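Local atomic coordinates of probable 2-oxoglutarate-dependent dioxygenase At5g05600 (Arabidopsis thaliana, PDB entry 6LSV), a protein that oxidises the plant defence hormone jasmonate to 12-hydroxyjasmonate, using iron, molecular oxygen and 2-oxoglutarate and releasing succinate and carbon dioxide. Residues A[95-100]-A[139-144]. Numbering follows the deposited sequence.
With JAA ({(1R,2R)-3-oxo-2-[(2Z)-pent-2-en-1-yl]cyclopentyl}acetic acid), chain D.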
loop_
_atom_site.group_PDB
_atom_site.type_symbol
_atom_site.label_atom_id
_atom_site.label_comp_id
_atom_site.label_asym_id
_atom_site.label_seq_id
_atom_site.Cartn_x
_atom_site.Cartn_y
_atom_site.Cartn_z
ATOM N N GLU A 95 -12.617 -10.993 -5.387
ATOM C CA GLU A 95 -13.927 -11.509 -4.997
ATOM C C GLU A 95 -13.839 -12.452 -3.804
ATOM O O GLU A 95 -14.788 -12.534 -3.016
ATOM C CB GLU A 95 -14.599 -12.198 -6.182
ATOM C CG GLU A 95 -14.914 -11.255 -7.335
ATOM C CD GLU A 95 -15.591 -9.970 -6.878
ATOM O OE1 GLU A 95 -16.608 -10.051 -6.158
ATOM O OE2 GLU A 95 -15.098 -8.878 -7.235
ATOM N N ASN A 96 -12.722 -13.163 -3.649
ATOM C CA ASN A 96 -12.504 -13.927 -2.425
ATOM C C ASN A 96 -12.465 -13.008 -1.212
ATOM O O ASN A 96 -13.121 -13.271 -0.197
ATOM C CB ASN A 96 -11.207 -14.728 -2.526
ATOM C CG ASN A 96 -11.426 -16.122 -3.069
ATOM O OD1 ASN A 96 -11.396 -17.099 -2.324
ATOM N ND2 ASN A 96 -11.649 -16.223 -4.374
ATOM N N TRP A 97 -11.698 -11.920 -1.298
ATOM C CA TRP A 97 -11.623 -10.985 -0.180
ATOM C C TRP A 97 -12.942 -10.248 0.012
ATOM O O TRP A 97 -13.376 -10.029 1.150
ATOM C CB TRP A 97 -10.471 -10.002 -0.390
ATOM C CG TRP A 97 -9.146 -10.577 0.010
ATOM C CD1 TRP A 97 -8.151 -11.008 -0.821
ATOM C CD2 TRP A 97 -8.679 -10.802 1.345
ATOM N NE1 TRP A 97 -7.092 -11.484 -0.083
ATOM C CE2 TRP A 97 -7.393 -11.369 1.249
ATOM C CE3 TRP A 97 -9.224 -10.577 2.612
ATOM C CZ2 TRP A 97 -6.642 -11.708 2.371
ATOM C CZ3 TRP A 97 -8.478 -10.918 3.722
ATOM C CH2 TRP A 97 -7.201 -11.479 3.595
ATOM N N ARG A 98 -13.599 -9.862 -1.085
ATOM C CA ARG A 98 -14.915 -9.243 -0.963
ATOM C C ARG A 98 -15.880 -10.159 -0.222
ATOM O O ARG A 98 -16.665 -9.698 0.615
ATOM C CB ARG A 98 -15.468 -8.889 -2.343
ATOM C CG ARG A 98 -16.774 -8.112 -2.283
ATOM C CD ARG A 98 -17.513 -8.129 -3.614
ATOM N NE ARG A 98 -16.689 -7.685 -4.739
ATOM C CZ ARG A 98 -16.306 -6.428 -4.939
ATOM N NH1 ARG A 98 -16.663 -5.476 -4.083
ATOM N NH2 ARG A 98 -15.563 -6.123 -5.996
ATOM N N GLU A 99 -15.829 -11.462 -0.514
ATOM C CA GLU A 99 -16.671 -12.420 0.195
ATOM C C GLU A 99 -16.313 -12.476 1.675
ATOM O O GLU A 99 -17.199 -12.580 2.533
ATOM C CB GLU A 99 -16.538 -13.801 -0.450
ATOM C CG GLU A 99 -17.168 -14.943 0.337
ATOM C CD GLU A 99 -18.685 -14.849 0.406
ATOM O OE1 GLU A 99 -19.351 -15.208 -0.589
ATOM O OE2 GLU A 99 -19.210 -14.421 1.459
ATOM N N PHE A 100 -15.019 -12.401 1.993
ATOM C CA PHE A 100 -14.597 -12.378 3.390
ATOM C C PHE A 100 -15.187 -11.178 4.120
ATOM O O PHE A 100 -15.688 -11.302 5.242
ATOM C CB PHE A 100 -13.070 -12.365 3.474
ATOM C CG PHE A 100 -12.542 -12.164 4.868
ATOM C CD1 PHE A 100 -12.498 -13.220 5.766
ATOM C CD2 PHE A 100 -12.089 -10.921 5.280
ATOM C CE1 PHE A 100 -12.016 -13.038 7.049
ATOM C CE2 PHE A 100 -11.604 -10.734 6.561
ATOM C CZ PHE A 100 -11.566 -11.794 7.446
ATOM N N TYR A 139 -7.390 -6.187 6.362
ATOM C CA TYR A 139 -6.707 -7.394 6.802
ATOM C C TYR A 139 -5.236 -7.291 6.434
ATOM O O TYR A 139 -4.884 -6.754 5.383
ATOM C CB TYR A 139 -7.304 -8.662 6.175
ATOM C CG TYR A 139 -7.075 -9.892 7.017
ATOM C CD1 TYR A 139 -5.867 -10.576 6.969
ATOM C CD2 TYR A 139 -8.059 -10.359 7.875
ATOM C CE1 TYR A 139 -5.650 -11.697 7.749
ATOM C CE2 TYR A 139 -7.853 -11.477 8.657
ATOM C CZ TYR A 139 -6.650 -12.141 8.591
ATOM O OH TYR A 139 -6.446 -13.253 9.371
ATOM N N PHE A 140 -4.375 -7.817 7.302
ATOM C CA PHE A 140 -2.934 -7.740 7.094
ATOM C C PHE A 140 -2.307 -9.095 7.389
ATOM O O PHE A 140 -2.645 -9.733 8.391
ATOM C CB PHE A 140 -2.320 -6.650 7.982
ATOM C CG PHE A 140 -0.836 -6.492 7.824
ATOM C CD1 PHE A 140 -0.296 -6.009 6.643
ATOM C CD2 PHE A 140 0.021 -6.817 8.865
ATOM C CE1 PHE A 140 1.073 -5.856 6.504
ATOM C CE2 PHE A 140 1.389 -6.669 8.730
ATOM C CZ PHE A 140 1.916 -6.188 7.550
ATOM N N LEU A 141 -1.408 -9.537 6.510
ATOM C CA LEU A 141 -0.715 -10.806 6.680
ATOM C C LEU A 141 0.624 -10.735 5.959
ATOM O O LEU A 141 0.824 -9.915 5.059
ATOM C CB LEU A 141 -1.551 -11.989 6.158
ATOM C CG LEU A 141 -1.950 -12.020 4.675
ATOM C CD1 LEU A 141 -0.916 -12.745 3.812
ATOM C CD2 LEU A 141 -3.326 -12.652 4.495
ATOM N N HIS A 142 1.537 -11.615 6.358
ATOM C CA HIS A 142 2.856 -11.706 5.752
ATOM C C HIS A 142 2.910 -12.852 4.747
ATOM O O HIS A 142 2.249 -13.880 4.915
ATOM C CB HIS A 142 3.934 -11.914 6.816
ATOM C CG HIS A 142 4.198 -10.704 7.657
ATOM N ND1 HIS A 142 4.862 -9.596 7.177
ATOM C CD2 HIS A 142 3.892 -10.429 8.947
ATOM C CE1 HIS A 142 4.952 -8.690 8.134
ATOM N NE2 HIS A 142 4.371 -9.171 9.218
ATOM N N LEU A 143 3.709 -12.662 3.699
ATOM C CA LEU A 143 3.996 -13.702 2.714
ATOM C C LEU A 143 5.453 -14.138 2.717
ATOM O O LEU A 143 5.733 -15.335 2.639
ATOM C CB LEU A 143 3.622 -13.225 1.307
ATOM C CG LEU A 143 2.163 -12.817 1.105
ATOM C CD1 LEU A 143 2.075 -11.659 0.127
ATOM C CD2 LEU A 143 1.339 -13.995 0.624
ATOM N N LEU A 144 6.384 -13.194 2.808
ATOM C CA LEU A 144 7.802 -13.468 2.967
ATOM C C LEU A 144 8.361 -12.515 4.011
ATOM O O LEU A 144 7.856 -11.395 4.162
ATOM C CB LEU A 144 8.568 -13.299 1.646
ATOM C CG LEU A 144 8.267 -14.304 0.537
ATOM C CD1 LEU A 144 8.945 -13.853 -0.739
ATOM C CD2 LEU A 144 8.725 -15.698 0.935
HETATM O O01 JAA D . -1.385 -2.044 7.773
HETATM O O02 JAA D . 4.855 -3.020 6.999
HETATM O O03 JAA D . 4.917 -2.302 9.050
HETATM C C04 JAA D . 1.991 -2.135 7.644
HETATM C C05 JAA D . 0.663 -1.208 7.494
HETATM C C06 JAA D . 1.809 -2.816 9.027
HETATM C C07 JAA D . 0.479 -2.656 9.364
HETATM C C08 JAA D . -0.247 -1.928 8.085
HETATM C C09 JAA D . 0.287 -0.964 5.967
HETATM C C10 JAA D . 3.193 -1.365 7.625
HETATM C C11 JAA D . 1.022 0.267 5.434
HETATM C C12 JAA D . 4.389 -2.280 7.907
HETATM C C13 JAA D . 0.394 1.216 4.765
HETATM C C14 JAA D . -1.106 1.135 4.493
HETATM C C15 JAA D . -1.778 2.430 4.949
#
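Y139 meets the helix segment 95-100 through W97 and F100, and its side chain can be followed outward atom by atom. CB lies 3.5 Å from W97 CZ3, the nearest approach of the contact. CG stays close to the same two indole carbons that CB meets, CZ3 and CH2. There the ring divides its contacts: CD1 turns to W97 CH2 at 3.7 Å, whereas CD2 meets F100 CE2 at 3.8 Å and CE2 follows along F100 CZ. The hydroxyl OH, at the tip, leaves the cluster and hydrogen-bonds to the backbone O of K153. The first side-chain bond points toward the helix, and with CG roughly anti to the backbone N (chi1 -154°) the ring lies beside both helix aromatics. The Y139 plane makes 47° with the six-membered ring of W97 and 88° with the ring of F100, and its side chain crosses both of theirs at about a right angle. The three rings form an aromatic cluster. No hydrogen bond links the two segments; the 161 Å² buried between them comes from aromatic and aliphatic side chains.

Strand 137-144 pairs antiparallel with 204-212 in the main sheet of the double-stranded β-helix (jelly-roll) fold of 2-oxoglutarate oxygenases; helix 87-102 packs against one side of it. On that same side L141 brings CD2 to the edge of the indole, 4.0 Å from W97 CZ2 and near the ring plane. Between Y139 and L141, F140 starts out away from the helix, and its ring is part of the jasmonate pocket. One face of that ring bears on the substrate's cyclopentanone, CZ lying 3.7 Å from JAA C06, with the contact offset toward the rim.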